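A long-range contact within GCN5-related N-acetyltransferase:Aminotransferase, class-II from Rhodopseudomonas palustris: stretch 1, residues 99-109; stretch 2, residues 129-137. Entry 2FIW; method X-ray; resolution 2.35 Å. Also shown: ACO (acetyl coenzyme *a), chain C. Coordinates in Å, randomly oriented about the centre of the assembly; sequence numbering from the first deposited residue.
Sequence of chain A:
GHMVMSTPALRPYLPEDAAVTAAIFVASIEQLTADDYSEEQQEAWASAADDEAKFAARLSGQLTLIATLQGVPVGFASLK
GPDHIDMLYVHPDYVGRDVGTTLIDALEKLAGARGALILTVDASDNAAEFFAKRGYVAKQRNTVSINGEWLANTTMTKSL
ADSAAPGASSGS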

ATOM      1  N   VAL A  99       6.686   1.323  -9.458  1.00 35.82           N
ATOM      2  CA  VAL A  99       5.222   1.351  -9.300  1.00 35.12           C
ATOM      3  C   VAL A  99       4.849   1.923  -7.907  1.00 35.23           C
ATOM      4  O   VAL A  99       4.066   2.868  -7.808  1.00 35.44           O
ATOM      5  CB  VAL A  99       4.560  -0.053  -9.488  1.00 34.95           C
ATOM      6  CG1 VAL A  99       3.065  -0.007  -9.160  1.00 33.81           C
ATOM      7  CG2 VAL A  99       4.757  -0.583 -10.904  1.00 35.18           C
ATOM      8  N   GLY A 100       5.439   1.375  -6.844  1.00 34.83           N
ATOM      9  CA  GLY A 100       5.226   1.885  -5.486  1.00 34.28           C
ATOM     10  C   GLY A 100       5.466   3.381  -5.354  1.00 34.47           C
ATOM     11  O   GLY A 100       4.632   4.109  -4.789  1.00 34.27           O
ATOM     12  N   THR A 101       6.610   3.834  -5.869  1.00 33.52           N
ATOM     13  CA  THR A 101       6.992   5.258  -5.851  1.00 33.32           C
ATOM     14  C   THR A 101       5.996   6.172  -6.578  1.00 33.04           C
ATOM     15  O   THR A 101       5.599   7.204  -6.060  1.00 33.69           O
ATOM     16  CB  THR A 101       8.427   5.452  -6.438  1.00 33.25           C
ATOM     17  OG1 THR A 101       9.364   4.756  -5.612  1.00 32.22           O
ATOM     18  CG2 THR A 101       8.823   6.919  -6.531  1.00 31.72           C
ATOM     19  N   THR A 102       5.599   5.779  -7.776  1.00 32.98           N
ATOM     20  CA  THR A 102       4.585   6.490  -8.545  1.00 32.77           C
ATOM     21  C   THR A 102       3.280   6.603  -7.749  1.00 32.85           C
ATOM     22  O   THR A 102       2.712   7.678  -7.647  1.00 32.84           O
ATOM     23  CB  THR A 102       4.352   5.773  -9.915  1.00 32.95           C
ATOM     24  OG1 THR A 102       5.589   5.748 -10.642  1.00 32.76           O
ATOM     25  CG2 THR A 102       3.308   6.487 -10.755  1.00 31.62           C
ATOM     26  N   LEU A 103       2.837   5.496  -7.161  1.00 33.01           N
ATOM     27  CA  LEU A 103       1.614   5.476  -6.380  1.00 33.49           C
ATOM     28  C   LEU A 103       1.684   6.415  -5.189  1.00 34.42           C
ATOM     29  O   LEU A 103       0.757   7.200  -4.965  1.00 34.92           O
ATOM     30  CB  LEU A 103       1.301   4.059  -5.901  1.00 32.56           C
ATOM     31  CG  LEU A 103       0.628   3.101  -6.874  1.00 31.83           C
ATOM     32  CD1 LEU A 103       0.683   1.703  -6.267  1.00 27.99           C
ATOM     33  CD2 LEU A 103      -0.839   3.558  -7.225  1.00 29.24           C
ATOM     34  N   ILE A 104       2.785   6.341  -4.439  1.00 35.40           N
ATOM     35  CA  ILE A 104       2.947   7.149  -3.229  1.00 36.15           C
ATOM     36  C   ILE A 104       3.111   8.641  -3.524  1.00 36.34           C
ATOM     37  O   ILE A 104       2.537   9.455  -2.823  1.00 36.98           O
ATOM     38  CB  ILE A 104       4.044   6.595  -2.279  1.00 36.25           C
ATOM     39  CG1 ILE A 104       3.664   5.205  -1.791  1.00 36.81           C
ATOM     40  CG2 ILE A 104       4.230   7.488  -1.059  1.00 37.37           C
ATOM     41  CD1 ILE A 104       2.194   5.064  -1.374  1.00 38.79           C
ATOM     42  N   ASP A 105       3.865   8.993  -4.563  1.00 36.74           N
ATOM     43  CA  ASP A 105       3.912  10.375  -5.044  1.00 36.90           C
ATOM     44  C   ASP A 105       2.500  10.935  -5.317  1.00 37.17           C
ATOM     45  O   ASP A 105       2.193  12.075  -4.960  1.00 36.95           O
ATOM     46  CB  ASP A 105       4.739  10.458  -6.330  1.00 37.30           C
ATOM     47  CG  ASP A 105       6.247  10.234  -6.105  1.00 37.96           C
ATOM     48  OD1 ASP A 105       6.733  10.285  -4.941  1.00 39.41           O
ATOM     49  OD2 ASP A 105       6.946   9.998  -7.119  1.00 36.49           O
ATOM     50  N   ALA A 106       1.648  10.133  -5.957  1.00 37.37           N
ATOM     51  CA  ALA A 106       0.264  10.553  -6.236  1.00 37.41           C
ATOM     52  C   ALA A 106      -0.530  10.811  -4.965  1.00 37.46           C
ATOM     53  O   ALA A 106      -1.265  11.796  -4.891  1.00 37.49           O
ATOM     54  CB  ALA A 106      -0.445   9.560  -7.130  1.00 36.78           C
ATOM     55  N   LEU A 107      -0.345   9.950  -3.960  1.00 37.61           N
ATOM     56  CA  LEU A 107      -1.006  10.113  -2.668  1.00 37.58           C
ATOM     57  C   LEU A 107      -0.532  11.352  -1.898  1.00 38.33           C
ATOM     58  O   LEU A 107      -1.339  12.044  -1.275  1.00 38.37           O
ATOM     59  CB  LEU A 107      -0.884   8.853  -1.810  1.00 37.07           C
ATOM     60  CG  LEU A 107      -1.560   7.546  -2.274  1.00 37.07           C
ATOM     61  CD1 LEU A 107      -1.607   6.562  -1.117  1.00 34.98           C
ATOM     62  CD2 LEU A 107      -2.962   7.755  -2.849  1.00 34.66           C
ATOM     63  N   GLU A 108       0.764  11.643  -1.946  1.00 38.93           N
ATOM     64  CA  GLU A 108       1.288  12.872  -1.327  1.00 39.78           C
ATOM     65  C   GLU A 108       0.798  14.162  -2.007  1.00 40.19           C
ATOM     66  O   GLU A 108       0.509  15.136  -1.326  1.00 40.44           O
ATOM     67  CB  GLU A 108       2.811  12.834  -1.258  1.00 39.32           C
ATOM     68  CG  GLU A 108       3.300  11.576  -0.584  1.00 40.59           C
ATOM     69  CD  GLU A 108       4.806  11.439  -0.510  1.00 42.32           C
ATOM     70  OE1 GLU A 108       5.543  12.251  -1.130  1.00 41.91           O
ATOM     71  OE2 GLU A 108       5.246  10.496   0.186  1.00 43.29           O
ATOM     72  N   LYS A 109       0.705  14.167  -3.336  1.00 40.87           N
ATOM     73  CA  LYS A 109       0.164  15.314  -4.084  1.00 41.96           C
ATOM     74  C   LYS A 109      -1.298  15.527  -3.685  1.00 42.63           C
ATOM     75  O   LYS A 109      -1.704  16.644  -3.366  1.00 43.12           O
ATOM     76  CB  LYS A 109       0.290  15.065  -5.598  1.00 41.98           C
ATOM     77  CG  LYS A 109      -0.260  16.153  -6.532  1.00 42.11           C
ATOM     78  CD  LYS A 109       0.040  15.756  -7.994  1.00 42.65           C
ATOM     79  CE  LYS A 109      -0.402  16.804  -9.028  1.00 43.62           C
ATOM     80  NZ  LYS A 109       0.606  17.897  -9.272  1.00 44.72           N
ATOM     81  N   GLU A 129      11.900   0.175   4.874  1.00 41.26           N
ATOM     82  CA  GLU A 129      13.052   0.789   4.196  1.00 42.01           C
ATOM     83  C   GLU A 129      12.612   1.629   2.996  1.00 40.86           C
ATOM     84  O   GLU A 129      13.048   2.772   2.852  1.00 41.30           O
ATOM     85  CB  GLU A 129      14.065  -0.282   3.791  1.00 42.69           C
ATOM     86  CG  GLU A 129      15.283   0.213   3.032  1.00 48.30           C
ATOM     87  CD  GLU A 129      16.327   0.930   3.907  1.00 54.61           C
ATOM     88  OE1 GLU A 129      15.980   1.915   4.622  1.00 56.24           O
ATOM     89  OE2 GLU A 129      17.521   0.519   3.843  1.00 57.18           O
ATOM     90  N   PHE A 130      11.722   1.065   2.176  1.00 39.77           N
ATOM     91  CA  PHE A 130      11.034   1.777   1.110  1.00 38.54           C
ATOM     92  C   PHE A 130      10.559   3.143   1.540  1.00 38.28           C
ATOM     93  O   PHE A 130      10.873   4.126   0.871  1.00 38.23           O
ATOM     94  CB  PHE A 130       9.825   0.992   0.580  1.00 38.78           C
ATOM     95  CG  PHE A 130       8.951   1.799  -0.377  1.00 38.27           C
ATOM     96  CD1 PHE A 130       9.215   1.804  -1.756  1.00 39.20           C
ATOM     97  CD2 PHE A 130       7.902   2.562   0.095  1.00 37.92           C
ATOM     98  CE1 PHE A 130       8.445   2.551  -2.635  1.00 37.11           C
ATOM     99  CE2 PHE A 130       7.120   3.321  -0.776  1.00 38.99           C
ATOM    100  CZ  PHE A 130       7.397   3.309  -2.149  1.00 38.99           C
ATOM    101  N   PHE A 131       9.792   3.211   2.637  1.00 37.67           N
ATOM    102  CA  PHE A 131       9.245   4.494   3.105  1.00 36.98           C
ATOM    103  C   PHE A 131      10.313   5.438   3.617  1.00 37.80           C
ATOM    104  O   PHE A 131      10.217   6.650   3.393  1.00 38.02           O
ATOM    105  CB  PHE A 131       8.132   4.318   4.155  1.00 35.89           C
ATOM    106  CG  PHE A 131       6.791   3.923   3.569  1.00 33.76           C
ATOM    107  CD1 PHE A 131       5.985   4.866   2.937  1.00 30.92           C
ATOM    108  CD2 PHE A 131       6.342   2.600   3.643  1.00 30.82           C
ATOM    109  CE1 PHE A 131       4.740   4.494   2.388  1.00 30.78           C
ATOM    110  CE2 PHE A 131       5.106   2.220   3.102  1.00 29.81           C
ATOM    111  CZ  PHE A 131       4.302   3.166   2.473  1.00 30.01           C
ATOM    112  N   ALA A 132      11.321   4.893   4.303  1.00 38.66           N
ATOM    113  CA  ALA A 132      12.408   5.701   4.856  1.00 39.72           C
ATOM    114  C   ALA A 132      13.195   6.438   3.761  1.00 40.58           C
ATOM    115  O   ALA A 132      13.570   7.585   3.952  1.00 39.85           O
ATOM    116  CB  ALA A 132      13.338   4.844   5.709  1.00 39.81           C
ATOM    117  N   LYS A 133      13.411   5.775   2.616  1.00 42.08           N
ATOM    118  CA  LYS A 133      14.099   6.381   1.466  1.00 43.72           C
ATOM    119  C   LYS A 133      13.304   7.531   0.806  1.00 44.46           C
ATOM    120  O   LYS A 133      13.824   8.216  -0.086  1.00 44.94           O
ATOM    121  CB  LYS A 133      14.416   5.334   0.379  1.00 43.75           C
ATOM    122  CG  LYS A 133      15.178   4.083   0.806  1.00 46.05           C
ATOM    123  CD  LYS A 133      16.670   4.330   0.935  1.00 49.92           C
ATOM    124  CE  LYS A 133      17.489   3.203   0.314  1.00 52.66           C
ATOM    125  NZ  LYS A 133      17.301   1.859   0.947  1.00 54.18           N
ATOM    126  N   ARG A 134      12.042   7.706   1.203  1.00 44.96           N
ATOM    127  CA  ARG A 134      11.176   8.732   0.620  1.00 45.06           C
ATOM    128  C   ARG A 134      10.824   9.721   1.714  1.00 45.30           C
ATOM    129  O   ARG A 134       9.781  10.365   1.676  1.00 45.44           O
ATOM    130  CB  ARG A 134       9.894   8.133   0.026  1.00 45.23           C
ATOM    131  CG  ARG A 134      10.030   6.788  -0.697  1.00 46.42           C
ATOM    132  CD  ARG A 134      10.835   6.931  -1.977  1.00 48.46           C
ATOM    133  NE  ARG A 134      10.759   5.793  -2.900  1.00 49.85           N
ATOM    134  CZ  ARG A 134      11.343   4.608  -2.705  1.00 51.31           C
ATOM    135  NH1 ARG A 134      11.999   4.344  -1.585  1.00 49.41           N
ATOM    136  NH2 ARG A 134      11.245   3.657  -3.626  1.00 53.09           N
ATOM    137  N   GLY A 135      11.697   9.820   2.706  1.00 45.42           N
ATOM    138  CA  GLY A 135      11.582  10.856   3.719  1.00 45.58           C
ATOM    139  C   GLY A 135      10.648  10.581   4.881  1.00 45.26           C
ATOM    140  O   GLY A 135      10.420  11.469   5.699  1.00 45.70           O
ATOM    141  N   TYR A 136      10.101   9.372   4.962  1.00 45.09           N
ATOM    142  CA  TYR A 136       9.301   8.978   6.130  1.00 44.66           C
ATOM    143  C   TYR A 136      10.206   8.596   7.296  1.00 45.10           C
ATOM    144  O   TYR A 136      11.178   7.839   7.126  1.00 44.89           O
ATOM    145  CB  TYR A 136       8.351   7.827   5.790  1.00 44.06           C
ATOM    146  CG  TYR A 136       7.237   8.247   4.865  1.00 43.21           C
ATOM    147  CD1 TYR A 136       7.482   8.466   3.502  1.00 42.08           C
ATOM    148  CD2 TYR A 136       5.939   8.428   5.346  1.00 40.89           C
ATOM    149  CE1 TYR A 136       6.463   8.864   2.653  1.00 41.99           C
ATOM    150  CE2 TYR A 136       4.917   8.817   4.506  1.00 40.61           C
ATOM    151  CZ  TYR A 136       5.185   9.033   3.166  1.00 42.44           C
ATOM    152  OH  TYR A 136       4.184   9.430   2.329  1.00 43.45           O
ATOM    153  N   VAL A 137       9.876   9.117   8.477  1.00 45.39           N
ATOM    154  CA  VAL A 137      10.705   8.915   9.652  1.00 45.95           C
ATOM    155  C   VAL A 137       9.956   8.112  10.697  1.00 46.25           C
ATOM    156  O   VAL A 137       8.851   8.482  11.090  1.00 46.33           O
ATOM    157  CB  VAL A 137      11.182  10.268  10.238  1.00 46.28           C
ATOM    158  CG1 VAL A 137      11.865  10.076  11.595  1.00 46.33           C
ATOM    159  CG2 VAL A 137      12.105  10.990   9.243  1.00 46.05           C
TER
HETATM  160  N1A ACO C 200      16.836  -1.047 -10.513  1.00 75.65           N
HETATM  161  C2A ACO C 200      17.116  -1.183  -9.201  1.00 75.21           C
HETATM  162  N3A ACO C 200      16.247  -0.783  -8.253  1.00 75.42           N
HETATM  163  C4A ACO C 200      15.036  -0.225  -8.567  1.00 75.58           C
HETATM  164  C5A ACO C 200      14.674  -0.055  -9.894  1.00 75.66           C
HETATM  165  C6A ACO C 200      15.658  -0.503 -10.925  1.00 75.66           C
HETATM  166  N6A ACO C 200      15.390  -0.372 -12.249  1.00 75.39           N
HETATM  167  N7A ACO C 200      13.447   0.513  -9.914  1.00 74.97           N
HETATM  168  C8A ACO C 200      13.056   0.685  -8.627  1.00 75.13           C
HETATM  169  N9A ACO C 200      14.029   0.243  -7.817  1.00 74.85           N
HETATM  170  C1B ACO C 200      14.061   0.210  -6.330  1.00 73.98           C
HETATM  171  C2B ACO C 200      13.882   1.554  -5.649  1.00 72.43           C
HETATM  172  O2B ACO C 200      15.119   2.267  -5.586  1.00 72.08           O
HETATM  173  C3B ACO C 200      13.400   1.133  -4.271  1.00 71.99           C
HETATM  174  O3B ACO C 200      14.485   1.036  -3.345  1.00 74.48           O
HETATM  175  P3B ACO C 200      14.274   1.196  -1.746  1.00 78.25           P
HETATM  176  O7A ACO C 200      13.641  -0.095  -1.239  1.00 77.57           O
HETATM  177  O8A ACO C 200      13.351   2.384  -1.602  1.00 78.43           O
HETATM  178  O9A ACO C 200      15.686   1.431  -1.256  1.00 77.56           O
HETATM  179  C4B ACO C 200      12.751  -0.243  -4.463  1.00 68.95           C
HETATM  180  O4B ACO C 200      13.062  -0.666  -5.792  1.00 71.09           O
HETATM  181  C5B ACO C 200      11.231  -0.210  -4.302  1.00 63.02           C
HETATM  182  O5B ACO C 200      10.726   0.894  -5.068  1.00 54.79           O
HETATM  183  P1A ACO C 200       9.471   0.773  -6.065  1.00 48.53           P
HETATM  184  O1A ACO C 200       9.849  -0.080  -7.258  1.00 49.51           O
HETATM  185  O2A ACO C 200       8.992   2.195  -6.251  1.00 48.16           O
HETATM  186  O3A ACO C 200       8.415  -0.005  -5.119  1.00 45.60           O
HETATM  187  P2A ACO C 200       7.680  -1.358  -5.523  1.00 41.65           P
HETATM  188  O4A ACO C 200       8.700  -2.463  -5.501  1.00 44.71           O
HETATM  189  O5A ACO C 200       6.894  -1.091  -6.775  1.00 42.12           O
HETATM  190  O6A ACO C 200       6.629  -1.580  -4.311  1.00 43.66           O
HETATM  191  CBP ACO C 200       6.040  -2.143  -1.959  1.00 45.02           C
HETATM  192  CCP ACO C 200       6.909  -1.322  -2.927  1.00 43.57           C
HETATM  193  CDP ACO C 200       6.557  -1.890  -0.547  1.00 43.26           C
HETATM  194  CEP ACO C 200       4.587  -1.713  -2.075  1.00 45.09           C
HETATM  195  CAP ACO C 200       6.096  -3.653  -2.297  1.00 44.88           C
HETATM  196  OAP ACO C 200       7.392  -4.213  -2.020  1.00 45.36           O
HETATM  197  C9P ACO C 200       5.005  -4.550  -1.720  1.00 44.20           C
HETATM  198  O9P ACO C 200       3.867  -4.729  -2.381  1.00 43.50           O
HETATM  199  N8P ACO C 200       5.200  -5.152  -0.619  1.00 43.74           N
HETATM  200  C7P ACO C 200       4.337  -6.097   0.105  1.00 45.27           C
HETATM  201  C6P ACO C 200       3.087  -5.463   0.717  1.00 44.80           C
HETATM  202  C5P ACO C 200       3.507  -4.415   1.702  1.00 46.14           C
HETATM  203  O5P ACO C 200       4.419  -4.621   2.493  1.00 47.39           O
HETATM  204  N4P ACO C 200       2.844  -3.270   1.647  1.00 46.34           N
HETATM  205  C3P ACO C 200       3.097  -2.111   2.479  1.00 48.95           C
HETATM  206  C2P ACO C 200       2.315  -2.299   3.769  1.00 51.29           C
HETATM  207  S1P ACO C 200       2.250  -0.690   4.461  1.00 52.22           S
HETATM  208  C   ACO C 200       0.696  -0.166   4.165  1.00 52.42           C
HETATM  209  O   ACO C 200       0.039  -0.655   3.253  1.00 51.94           O
HETATM  210  CH3 ACO C 200       0.191   0.779   4.944  1.00 52.75           C

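This is a contact made mainly by side chains, between a helix and a helix end with its following turn, in which a small apolar centre lies between two polar ties and acetyl coenzyme A takes part at one of them. Stretch 1 is helical throughout, and its backbone NH groups from Leu103 onward are spent on i-to-i+4 hydrogen bonds. Stretch 2 begins in a helix and includes a type I beta turn from Ala132 to Gly135, where the positive phi of Gly135 suits glycine. No backbone hydrogen bond crosses the interface; even the closest CA atoms, those of Thr101 and Arg134, stand 8.5 Å apart, so side chains do most of the spanning, with the backbone of Gly100 the exception.

The residues that reach across, Gly100, Thr101, Ile104 and Glu108, follow the helical repeat and so gather along one side of stretch 1. At Gly100 the backbone itself is the surface: its C lies 3.7 Å from Phe130 CZ, and an ideal CB would sit 3.3 Å from Phe130 CE1 and clash with ACO O3A. The rule is that glycine gives ring and cofactor close access to the helix backbone, while longer polar side chains tie the two sides together. One turn on, Ile104 CG1 packs at the edge of the Phe130 ring, 4.1 Å from CE2, and lies 4.4 Å from Phe131 CE1; all three side chains are buried and apolar, so this is van der Waals packing.

The polar ties flank this centre. Arg134 donates twice to Thr101 OG1, from NH2 at 2.9 Å and from NE at 3.2 Å, with the hydroxyl oxygen near the guanidinium plane. That hydroxyl in turn donates to ACO O2A, OG1 to O2A being 2.7 Å, while Arg134 NH1 makes a very short 2.4 Å hydrogen bond to ACO O8A. The arginine thus joins protein and cofactor phosphates in one network. At the other end, Tyr136 OH donates to Glu108 OE2 at 2.6 Å, a phenol being a good donor to a carboxylate, and OE2 lies near the ring plane, where the hydroxyl can readily point; Glu108 OE1 is satisfied elsewhere in the structure.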